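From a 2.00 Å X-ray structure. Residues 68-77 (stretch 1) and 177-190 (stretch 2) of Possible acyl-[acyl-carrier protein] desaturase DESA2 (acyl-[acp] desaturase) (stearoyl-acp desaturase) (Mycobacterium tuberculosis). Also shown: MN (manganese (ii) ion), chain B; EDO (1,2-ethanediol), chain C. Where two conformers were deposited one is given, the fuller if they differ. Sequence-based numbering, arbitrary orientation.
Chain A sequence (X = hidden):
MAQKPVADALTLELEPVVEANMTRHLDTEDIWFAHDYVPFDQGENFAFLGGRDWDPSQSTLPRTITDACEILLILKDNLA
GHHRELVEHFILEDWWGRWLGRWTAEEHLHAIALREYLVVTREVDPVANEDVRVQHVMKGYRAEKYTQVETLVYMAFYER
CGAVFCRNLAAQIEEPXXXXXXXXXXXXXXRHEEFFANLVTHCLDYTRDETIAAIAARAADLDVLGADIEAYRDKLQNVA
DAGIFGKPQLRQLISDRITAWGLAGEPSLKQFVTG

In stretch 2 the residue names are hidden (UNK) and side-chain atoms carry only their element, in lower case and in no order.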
# COMPACT_ATOMS: atom_id res chain seq x y z
N ALA A 68 -7.43 -5.44 -8.97
CA ALA A 68 -6.39 -5.21 -7.93
C ALA A 68 -5.67 -3.86 -8.17
O ALA A 68 -5.42 -3.09 -7.23
CB ALA A 68 -5.43 -6.33 -7.90
N CYS A 69 -5.35 -3.58 -9.43
CA CYS A 69 -4.65 -2.35 -9.76
C CYS A 69 -5.53 -1.08 -9.51
O CYS A 69 -5.02 -0.06 -9.14
CB CYS A 69 -4.16 -2.35 -11.20
SG CYS A 69 -2.79 -3.46 -11.52
N GLU A 70 -6.81 -1.17 -9.81
CA GLU A 70 -7.74 -0.07 -9.60
C GLU A 70 -7.92 0.22 -8.14
O GLU A 70 -7.92 1.37 -7.75
CB GLU A 70 -9.10 -0.33 -10.25
CG GLU A 70 -8.98 -0.45 -11.74
CD GLU A 70 -10.29 -0.70 -12.45
OE1 GLU A 70 -10.88 -1.80 -12.37
OE2 GLU A 70 -10.71 0.26 -13.12
N ILE A 71 -7.98 -0.84 -7.32
CA ILE A 71 -8.03 -0.65 -5.87
C ILE A 71 -6.79 0.06 -5.38
O ILE A 71 -6.89 1.01 -4.59
CB ILE A 71 -8.20 -2.02 -5.15
CG1 ILE A 71 -9.59 -2.58 -5.45
CG2 ILE A 71 -7.93 -1.87 -3.60
CD1 ILE A 71 -9.66 -4.11 -5.21
N LEU A 72 -5.60 -0.33 -5.88
CA LEU A 72 -4.34 0.30 -5.45
C LEU A 72 -4.28 1.77 -5.81
O LEU A 72 -3.82 2.66 -5.02
CB LEU A 72 -3.11 -0.37 -6.05
CG LEU A 72 -2.55 -1.60 -5.40
CD1 LEU A 72 -1.36 -2.20 -6.20
CD2 LEU A 72 -2.20 -1.31 -3.97
N LEU A 73 -4.72 2.02 -7.02
CA LEU A 73 -4.69 3.36 -7.55
C LEU A 73 -5.58 4.29 -6.74
O LEU A 73 -5.15 5.43 -6.35
CB LEU A 73 -5.08 3.33 -9.01
CG LEU A 73 -5.21 4.72 -9.63
CD1 LEU A 73 -3.86 5.51 -9.53
CD2 LEU A 73 -5.72 4.64 -11.04
N ILE A 74 -6.78 3.81 -6.41
CA ILE A 74 -7.72 4.62 -5.64
C ILE A 74 -7.12 4.94 -4.27
O ILE A 74 -7.19 6.07 -3.78
CB ILE A 74 -9.08 3.88 -5.46
CG1 ILE A 74 -9.84 3.73 -6.78
CG2 ILE A 74 -9.99 4.56 -4.41
CD1 ILE A 74 -10.45 4.98 -7.26
N LEU A 75 -6.55 3.93 -3.63
CA LEU A 75 -5.95 4.10 -2.30
C LEU A 75 -4.73 5.03 -2.35
O LEU A 75 -4.54 5.91 -1.50
CB LEU A 75 -5.54 2.74 -1.74
CG LEU A 75 -6.68 1.78 -1.37
CD1 LEU A 75 -6.13 0.50 -0.80
CD2 LEU A 75 -7.70 2.47 -0.38
N LYS A 76 -3.90 4.85 -3.37
CA LYS A 76 -2.68 5.65 -3.49
C LYS A 76 -3.00 7.13 -3.79
O LYS A 76 -2.29 8.00 -3.34
CB LYS A 76 -1.73 5.10 -4.55
CG LYS A 76 -1.14 3.70 -4.23
CD LYS A 76 0.03 3.71 -3.40
CE LYS A 76 0.51 2.24 -3.15
NZ LYS A 76 1.54 2.44 -2.14
N ASP A 77 -4.02 7.38 -4.60
CA ASP A 77 -4.47 8.76 -4.89
C ASP A 77 -5.00 9.50 -3.61
O ASP A 77 -4.92 10.70 -3.53
CB ASP A 77 -5.57 8.75 -5.92
CG ASP A 77 -5.03 8.73 -7.35
OD1 ASP A 77 -3.84 9.05 -7.55
OD2 ASP A 77 -5.78 8.47 -8.33
N UNK A 177 6.20 -6.01 -17.98
CA UNK A 177 6.22 -4.59 -17.62
C UNK A 177 5.46 -4.34 -16.34
O UNK A 177 6.05 -3.86 -15.39
c UNK A 177 6.41 -3.97 -20.07
c UNK A 177 5.83 -2.23 -18.38
c UNK A 177 7.84 -4.06 -19.88
c UNK A 177 5.66 -3.71 -18.75
N UNK A 178 4.20 -4.76 -16.27
CA UNK A 178 3.37 -4.60 -15.09
C UNK A 178 3.87 -5.36 -13.87
O UNK A 178 3.81 -4.84 -12.72
c UNK A 178 -0.48 -5.11 -14.42
c UNK A 178 0.75 -3.11 -13.78
c UNK A 178 1.92 -4.88 -15.34
c UNK A 178 0.93 -4.56 -14.18
N UNK A 179 4.41 -6.54 -14.12
CA UNK A 179 4.98 -7.34 -13.06
C UNK A 179 6.14 -6.56 -12.43
O UNK A 179 6.24 -6.51 -11.23
c UNK A 179 5.42 -8.71 -13.55
N UNK A 180 7.00 -5.98 -13.24
CA UNK A 180 8.09 -5.12 -12.82
C UNK A 180 7.66 -3.92 -11.99
O UNK A 180 8.25 -3.61 -10.95
N UNK A 181 6.61 -3.28 -12.45
CA UNK A 181 6.05 -2.11 -11.78
C UNK A 181 5.52 -2.45 -10.39
O UNK A 181 5.86 -1.79 -9.38
c UNK A 181 4.32 -0.18 -12.25
c UNK A 181 3.44 -0.29 -11.08
c UNK A 181 4.92 -1.55 -12.65
c UNK A 181 3.48 0.30 -13.43
N UNK A 182 4.67 -3.49 -10.32
CA UNK A 182 4.11 -3.89 -9.07
C UNK A 182 5.20 -4.41 -8.10
O UNK A 182 5.12 -4.17 -6.90
c UNK A 182 1.82 -4.38 -10.09
c UNK A 182 1.11 -3.07 -9.54
c UNK A 182 2.42 -5.23 -7.82
c UNK A 182 2.97 -4.92 -9.19
N UNK A 183 6.17 -5.13 -8.61
CA UNK A 183 7.29 -5.56 -7.78
C UNK A 183 8.07 -4.34 -7.20
O UNK A 183 8.48 -4.39 -6.04
o UNK A 183 10.52 -6.17 -8.24
o UNK A 183 9.45 -7.71 -7.15
c UNK A 183 9.48 -6.76 -7.97
c UNK A 183 8.21 -6.40 -8.64
N UNK A 184 8.29 -3.28 -7.98
CA UNK A 184 8.93 -2.04 -7.44
C UNK A 184 8.10 -1.48 -6.29
O UNK A 184 8.66 -1.12 -5.24
c UNK A 184 9.19 -0.96 -8.50
n UNK A 184 14.79 -0.51 -10.94
c UNK A 184 14.04 -0.50 -9.84
c UNK A 184 10.37 -1.18 -9.44
c UNK A 184 11.81 -1.11 -8.82
n UNK A 184 14.52 0.02 -8.72
n UNK A 184 12.80 -1.03 -9.90
N UNK A 185 6.80 -1.36 -6.50
CA UNK A 185 5.87 -0.87 -5.48
C UNK A 185 5.91 -1.73 -4.21
O UNK A 185 6.01 -1.18 -3.05
c UNK A 185 4.32 0.25 -7.13
c UNK A 185 4.44 -0.80 -6.02
c UNK A 185 3.44 -0.48 -4.90
c UNK A 185 2.87 0.36 -7.71
N UNK A 186 5.89 -3.06 -4.41
CA UNK A 186 5.93 -3.99 -3.27
C UNK A 186 7.18 -3.77 -2.42
O UNK A 186 7.07 -3.80 -1.18
c UNK A 186 5.90 -5.39 -3.72
N UNK A 187 8.33 -3.60 -3.06
CA UNK A 187 9.60 -3.34 -2.39
C UNK A 187 9.63 -2.02 -1.61
O UNK A 187 10.23 -1.93 -0.50
n UNK A 187 11.97 -6.06 -5.75
n UNK A 187 12.14 -8.33 -6.07
c UNK A 187 12.09 -4.81 -4.98
n UNK A 187 12.96 -7.39 -4.11
c UNK A 187 10.74 -3.38 -3.36
c UNK A 187 10.99 -4.74 -3.92
c UNK A 187 12.34 -7.26 -5.30
N UNK A 188 8.97 -1.00 -2.14
CA UNK A 188 8.78 0.25 -1.42
C UNK A 188 7.89 0.02 -0.23
O UNK A 188 8.20 0.51 0.85
o UNK A 188 10.42 1.82 -3.15
o UNK A 188 8.74 2.55 -4.29
c UNK A 188 8.19 1.36 -2.30
c UNK A 188 9.16 1.92 -3.29
N UNK A 189 6.81 -0.76 -0.36
CA UNK A 189 5.92 -0.98 0.73
C UNK A 189 6.60 -1.74 1.91
O UNK A 189 6.28 -1.45 3.07
c UNK A 189 3.88 -1.17 -0.85
o UNK A 189 3.80 1.13 -0.20
c UNK A 189 4.66 -1.76 0.32
o UNK A 189 1.86 0.11 -0.67
c UNK A 189 3.13 0.12 -0.52
N UNK A 190 7.51 -2.66 1.59
CA UNK A 190 8.30 -3.34 2.62
C UNK A 190 9.12 -2.32 3.44
O UNK A 190 9.20 -2.39 4.69
c UNK A 190 9.15 -4.47 1.99
c UNK A 190 8.24 -5.63 1.50
c UNK A 190 10.26 -4.97 2.96
MN MN B . 3.37 2.57 1.22
C1 EDO C . 10.92 5.27 -5.47
O1 EDO C . 11.93 5.53 -6.41
C2 EDO C . 11.52 4.63 -4.24
O2 EDO C . 12.18 3.41 -4.52
O HOH W 1 1.22 2.33 1.22

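Position 177 carries four carbons, forked at the first, with one arm two carbons long, and lies out of reach of stretch 1: Ile-177, one of the exposed residues of this helix. Position 178 also has four carbons, but the fork falls at the second, and one branch end meets the sulfur of Cys-69. This is Leu-178, whose CD2 lies 4.1 Å from Cys-69 SG; the later fork carries its methyl groups out toward the neighbouring helix.

A single carbon at 179 defines Ala-179, and no side-chain atom at 180 defines Gly-180; both are remote from stretch 1. At 181 four carbons fork at the second, giving Leu-181, buried but out of reach of stretch 1. Position 182 has four carbons forked at the first, and the longer arm reaches Cys-69 and Leu-72. It is Ile-182. Its CA-to-CB bond points sideways, yet the arm brings CD1 to 4.2 Å from Leu-72 CD1 and 4.4 Å from Cys-69 SG.

Two carbons, the second bearing two oxygens, make 183 Asp-183. Three carbons, a nitrogen and a carbon with two further nitrogens make 184 Arg-184. Neither touches stretch 1, and both are partly exposed, as suits charged groups. Position 185, four carbons forked at the first, faces Lys-76: Ile-185, with CG2 4.4 Å from Lys-76 CE, packs against the aliphatic part of the lysine.

One carbon at 186 gives Ala-186, small and buried. The three carbons and guanidinium pattern at 187 give Arg-187, whose NE forms a salt bridge with Asp-183 OD2 at 2.9 Å, one helical turn back. Position 188, two carbons ending in two oxygens, is Asp-188; its OD1 accepts a hydrogen bond from ethanediol O2 at 2.7 Å.

At 189 three carbons end in two oxygens, one beside the lysine nitrogen and the other beside manganese. This is Glu-189: OE1 accepts a hydrogen bond from Lys-76 NZ at 2.8 Å within a salt bridge, while OE2 binds MN at 2.1 Å. Water 1, itself a ligand of the metal, donates to OE1. A carbon bearing two others identifies 190 as Val-190, exposed and remote.

The helices cross at 42°, their axes no closer than 13.1 Å, so side chains must bridge the gap, burying only 251 Å² in all. Cys-69 and Leu-72 form an apolar patch with Leu-178 and Ile-182; farther along, Lys-76 extends past Ile-185 to neutralise a metal-binding carboxylate.

Stretch 2, residues 177-190: ILAGLIDRIARDEV
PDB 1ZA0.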